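PDB 6VC5: endoglucanase from Komagataeibacter sucrofermentans, which is a family 8 glycoside hydrolase that probably cleaves internal beta-1,4-glucosidic linkages in cellulose and related beta-glucans. Local coordinates for residues A[227-230]-A[231-234]; A[239-242]-A[243-247]. One frame throughout, in Å; residues are numbered along the deposited sequence. Where two conformers were deposited one is given.

Contact 1 of 2, residues A[227-230]-A[231-234]; sequences PLYL and SWAH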
loop_
_atom_site.group_PDB
_atom_site.type_symbol
_atom_site.label_atom_id
_atom_site.label_comp_id
_atom_site.label_asym_id
_atom_site.label_seq_id
_atom_site.Cartn_x
_atom_site.Cartn_y
_atom_site.Cartn_z
ATOM N N PRO A 227 8.424 -5.662 -0.782
ATOM C CA PRO A 227 9.248 -6.258 0.280
ATOM C C PRO A 227 8.837 -5.793 1.672
ATOM O O PRO A 227 8.898 -6.584 2.620
ATOM C CB PRO A 227 10.679 -5.834 -0.099
ATOM C CG PRO A 227 10.500 -4.639 -1.014
ATOM C CD PRO A 227 9.244 -4.938 -1.773
ATOM N N LEU A 228 8.359 -4.553 1.809
ATOM C CA LEU A 228 7.913 -4.080 3.119
ATOM C C LEU A 228 6.688 -4.846 3.614
ATOM O O LEU A 228 6.664 -5.318 4.757
ATOM C CB LEU A 228 7.633 -2.582 3.077
ATOM C CG LEU A 228 7.307 -2.036 4.471
ATOM C CD1 LEU A 228 8.523 -2.138 5.386
ATOM C CD2 LEU A 228 6.821 -0.612 4.371
ATOM N N TYR A 229 5.655 -4.983 2.772
ATOM C CA TYR A 229 4.444 -5.677 3.215
ATOM C C TYR A 229 4.714 -7.150 3.497
ATOM O O TYR A 229 4.155 -7.710 4.452
ATOM C CB TYR A 229 3.306 -5.511 2.200
ATOM C CG TYR A 229 2.668 -4.132 2.183
ATOM C CD1 TYR A 229 2.319 -3.492 3.370
ATOM C CD2 TYR A 229 2.382 -3.488 0.976
ATOM C CE1 TYR A 229 1.731 -2.244 3.363
ATOM C CE2 TYR A 229 1.788 -2.234 0.967
ATOM C CZ TYR A 229 1.474 -1.624 2.163
ATOM O OH TYR A 229 0.882 -0.379 2.168
ATOM N N LEU A 230 5.558 -7.797 2.680
ATOM C CA LEU A 230 5.895 -9.202 2.910
ATOM C C LEU A 230 6.654 -9.374 4.217
ATOM O O LEU A 230 6.371 -10.301 4.989
ATOM C CB LEU A 230 6.730 -9.741 1.753
ATOM C CG LEU A 230 6.007 -9.908 0.419
ATOM C CD1 LEU A 230 7.000 -10.389 -0.645
ATOM C CD2 LEU A 230 4.842 -10.867 0.558
ATOM N N SER A 231 7.616 -8.491 4.488
ATOM C CA SER A 231 8.347 -8.567 5.753
ATOM C C SER A 231 7.414 -8.329 6.936
ATOM O O SER A 231 7.425 -9.084 7.918
ATOM C CB SER A 231 9.485 -7.550 5.756
ATOM O OG SER A 231 10.244 -7.680 6.945
ATOM N N TRP A 232 6.587 -7.289 6.844
ATOM C CA TRP A 232 5.679 -6.920 7.929
ATOM C C TRP A 232 4.741 -8.073 8.279
ATOM O O TRP A 232 4.501 -8.357 9.460
ATOM C CB TRP A 232 4.910 -5.696 7.435
ATOM C CG TRP A 232 3.941 -5.002 8.336
ATOM C CD1 TRP A 232 3.488 -5.396 9.564
ATOM C CD2 TRP A 232 3.286 -3.771 8.038
ATOM N NE1 TRP A 232 2.584 -4.464 10.052
ATOM C CE2 TRP A 232 2.446 -3.462 9.126
ATOM C CE3 TRP A 232 3.339 -2.891 6.952
ATOM C CZ2 TRP A 232 1.656 -2.312 9.151
ATOM C CZ3 TRP A 232 2.557 -1.755 6.976
ATOM C CH2 TRP A 232 1.730 -1.471 8.073
ATOM N N ALA A 233 4.242 -8.779 7.268
ATOM C CA ALA A 233 3.331 -9.902 7.460
ATOM C C ALA A 233 4.034 -11.232 7.728
ATOM O O ALA A 233 3.351 -12.260 7.819
ATOM C CB ALA A 233 2.422 -10.047 6.238
ATOM N N HIS A 234 5.365 -11.248 7.843
ATOM C CA HIS A 234 6.135 -12.477 8.091
ATOM C C HIS A 234 5.972 -13.492 6.960
ATOM O O HIS A 234 5.959 -14.706 7.181
ATOM C CB HIS A 234 5.815 -13.081 9.462
ATOM C CG HIS A 234 5.882 -12.090 10.581
ATOM N ND1 HIS A 234 7.062 -11.511 10.993
ATOM C CD2 HIS A 234 4.911 -11.562 11.363
ATOM C CE1 HIS A 234 6.819 -10.678 11.989
ATOM N NE2 HIS A 234 5.520 -10.690 12.233
#
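Tyr229 and Trp232 set their rings side by side at the C-terminal end of helix 225-232. The Trp232 side chain starts at CB, which sits 3.2 Å from Leu228 O, the carbonyl that also takes the Trp232 backbone N-H. CG lies trans to the backbone N (chi1 -176°), and chi2 of -9° turns the six-membered ring back toward the preceding turn and the tyrosine. There CE3 comes 3.8 Å from Tyr229 CD1, and the next atom, CZ3, lies 3.7 Å from Tyr229 CE1. CZ3 meets the tyrosine at its edge, near the ring plane. The two planes are only 26° apart, but they are slid so far that the centroids stand 5.9 Å from each other and the faces barely overlap. An alanine in place of Tyr229 is likely to open a gap beside CE3 and CZ3 and leave the indole freer to turn. Pro160 of helix 159-169 touches both aromatic side chains, while Ile311 and Ala312 of helix 300-313 pack on Trp232.

The helix then stops: Ala233 N gives the last i to i+4 bond, to Tyr229 O at 3.0 Å. His234 has a positive phi and its N-H goes to Ser231 O, one of the two bonds back into the last turn that make this ending a Schellman motif. Backbone bonds thus fix the ending; the ring pair adds apolar edge contact rather than a true stack.

Contact 2 of 2, residues A[239-242]-A[243-247]; sequences ELLA and DFSRF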
loop_
_atom_site.group_PDB
_atom_site.type_symbol
_atom_site.label_atom_id
_atom_site.label_comp_id
_atom_site.label_asym_id
_atom_site.label_seq_id
_atom_site.Cartn_x
_atom_site.Cartn_y
_atom_site.Cartn_z
ATOM N N GLU A 239 14.460 -17.235 0.098
ATOM C CA GLU A 239 14.829 -16.953 -1.286
ATOM C C GLU A 239 14.648 -15.478 -1.618
ATOM O O GLU A 239 15.560 -14.829 -2.144
ATOM C CB GLU A 239 13.973 -17.807 -2.224
ATOM C CG GLU A 239 14.268 -17.608 -3.705
ATOM C CD GLU A 239 13.427 -18.508 -4.593
ATOM O OE1 GLU A 239 12.369 -18.993 -4.126
ATOM O OE2 GLU A 239 13.826 -18.729 -5.758
ATOM N N LEU A 240 13.471 -14.929 -1.309
ATOM C CA LEU A 240 13.178 -13.548 -1.683
ATOM C C LEU A 240 13.989 -12.555 -0.859
ATOM O O LEU A 240 14.431 -11.529 -1.383
ATOM C CB LEU A 240 11.686 -13.261 -1.535
ATOM C CG LEU A 240 10.847 -13.282 -2.812
ATOM C CD1 LEU A 240 10.528 -14.714 -3.217
ATOM C CD2 LEU A 240 9.571 -12.475 -2.610
ATOM N N LEU A 241 14.163 -12.820 0.435
ATOM C CA LEU A 241 14.984 -11.939 1.256
ATOM C C LEU A 241 16.412 -11.871 0.721
ATOM O O LEU A 241 17.020 -10.794 0.689
ATOM C CB LEU A 241 14.962 -12.388 2.719
ATOM C CG LEU A 241 15.941 -11.670 3.653
ATOM C CD1 LEU A 241 15.657 -10.185 3.702
ATOM C CD2 LEU A 241 15.899 -12.253 5.054
ATOM N N ALA A 242 16.955 -13.007 0.278
ATOM C CA ALA A 242 18.312 -13.013 -0.256
ATOM C C ALA A 242 18.399 -12.207 -1.543
ATOM O O ALA A 242 19.376 -11.478 -1.759
ATOM C CB ALA A 242 18.777 -14.453 -0.480
ATOM N N ASP A 243 17.382 -12.318 -2.403
ATOM C CA ASP A 243 17.363 -11.557 -3.649
ATOM C C ASP A 243 17.257 -10.053 -3.392
ATOM O O ASP A 243 17.982 -9.260 -4.001
ATOM C CB ASP A 243 16.229 -12.037 -4.559
ATOM C CG ASP A 243 16.503 -13.406 -5.167
ATOM O OD1 ASP A 243 17.682 -13.829 -5.179
ATOM O OD2 ASP A 243 15.542 -14.057 -5.641
ATOM N N PHE A 244 16.360 -9.632 -2.496
ATOM C CA PHE A 244 16.291 -8.206 -2.189
ATOM C C PHE A 244 17.590 -7.721 -1.547
ATOM O O PHE A 244 18.064 -6.622 -1.846
ATOM C CB PHE A 244 15.088 -7.899 -1.285
ATOM C CG PHE A 244 13.763 -7.855 -2.004
ATOM C CD1 PHE A 244 13.467 -6.832 -2.901
ATOM C CD2 PHE A 244 12.803 -8.829 -1.770
ATOM C CE1 PHE A 244 12.240 -6.799 -3.553
ATOM C CE2 PHE A 244 11.570 -8.798 -2.416
ATOM C CZ PHE A 244 11.289 -7.782 -3.309
ATOM N N SER A 245 18.179 -8.530 -0.661
ATOM C CA SER A 245 19.418 -8.133 0.004
ATOM C C SER A 245 20.541 -7.918 -1.003
ATOM O O SER A 245 21.301 -6.948 -0.894
ATOM C CB SER A 245 19.824 -9.189 1.035
ATOM O OG SER A 245 18.865 -9.289 2.077
ATOM N N ARG A 246 20.648 -8.802 -2.000
ATOM C CA ARG A 246 21.685 -8.650 -3.016
ATOM C C ARG A 246 21.501 -7.355 -3.788
ATOM O O ARG A 246 22.479 -6.678 -4.133
ATOM C CB ARG A 246 21.644 -9.835 -3.980
ATOM C CG ARG A 246 22.874 -10.703 -3.907
ATOM C CD ARG A 246 22.821 -11.819 -4.931
ATOM N NE ARG A 246 21.599 -12.610 -4.824
ATOM C CZ ARG A 246 21.341 -13.464 -3.837
ATOM N NH1 ARG A 246 20.204 -14.152 -3.830
ATOM N NH2 ARG A 246 22.219 -13.636 -2.862
ATOM N N PHE A 247 20.246 -6.996 -4.056
ATOM C CA PHE A 247 19.936 -5.764 -4.768
ATOM C C PHE A 247 20.312 -4.531 -3.942
ATOM O O PHE A 247 21.039 -3.651 -4.422
ATOM C CB PHE A 247 18.447 -5.767 -5.136
ATOM C CG PHE A 247 17.972 -4.497 -5.775
ATOM C CD1 PHE A 247 18.411 -4.138 -7.041
ATOM C CD2 PHE A 247 17.075 -3.674 -5.119
ATOM C CE1 PHE A 247 17.977 -2.972 -7.635
ATOM C CE2 PHE A 247 16.638 -2.499 -5.707
ATOM C CZ PHE A 247 17.086 -2.151 -6.963
HETATM O O HOH W 1 18.080 -16.257 -3.081
#
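Helix 238-251, in a protein of the (alpha/alpha)6-barrel fold of family 8, supplies this contact, a run of i to i+3 and i to i+4 pairs, apolar on one side and charged on another. On the apolar side, Leu240 CD2 lies 4.2 Å from Phe244 CE2, the two side chains running alongside each other. The bond from Phe244 N to Leu240 O is nearly straight, at 173°. At the next residue, in one of two conformers of Ser245, Leu241 O takes both N and, at 2.8 Å, OG of that serine, from opposite faces of the carbonyl plane. There OG lies beside its own backbone N (chi1 -64°), which lets it fold back to that carbonyl.

The charged side joins Asp243 to Arg246. Arg246 NH1 forms a salt bridge with Asp243 OD1 at 2.9 Å, meeting the carboxylate on its anti side, and a water links OD1 to Glu239 O. The other oxygen, OD2, pairs with Arg189, so the buried carboxylate has a cationic partner for each oxygen, which would probably favour its charged form. Bending at chi3 (-54°) brings the guanidinium back over the helix, where Ala242 O sits 3.4 Å above its plane, over the centre of the group.

Coming from the N terminus, the chain enters helix 225-232 and reaches contact 1 at its C-terminal end. A short connection follows before helix 238-251, whose first turns hold contact 2. Each contact is local and closes no long loop; the two stand in series, neither nested nor crossed, with centres about 13 Å apart. The consecutive helices also touch directly: Pro227 CG packs 3.8 Å from Phe244 CE1, and Leu230 CD1 lies 3.9 Å from Leu240 CD2. Leu236, in the connection, touches both Leu230 and Leu241. Contact 1 is buried against helices 159-169 and 300-313, whereas contact 2 is farther from the chain's centre and reaches Arg189, Leu195 and Pro196.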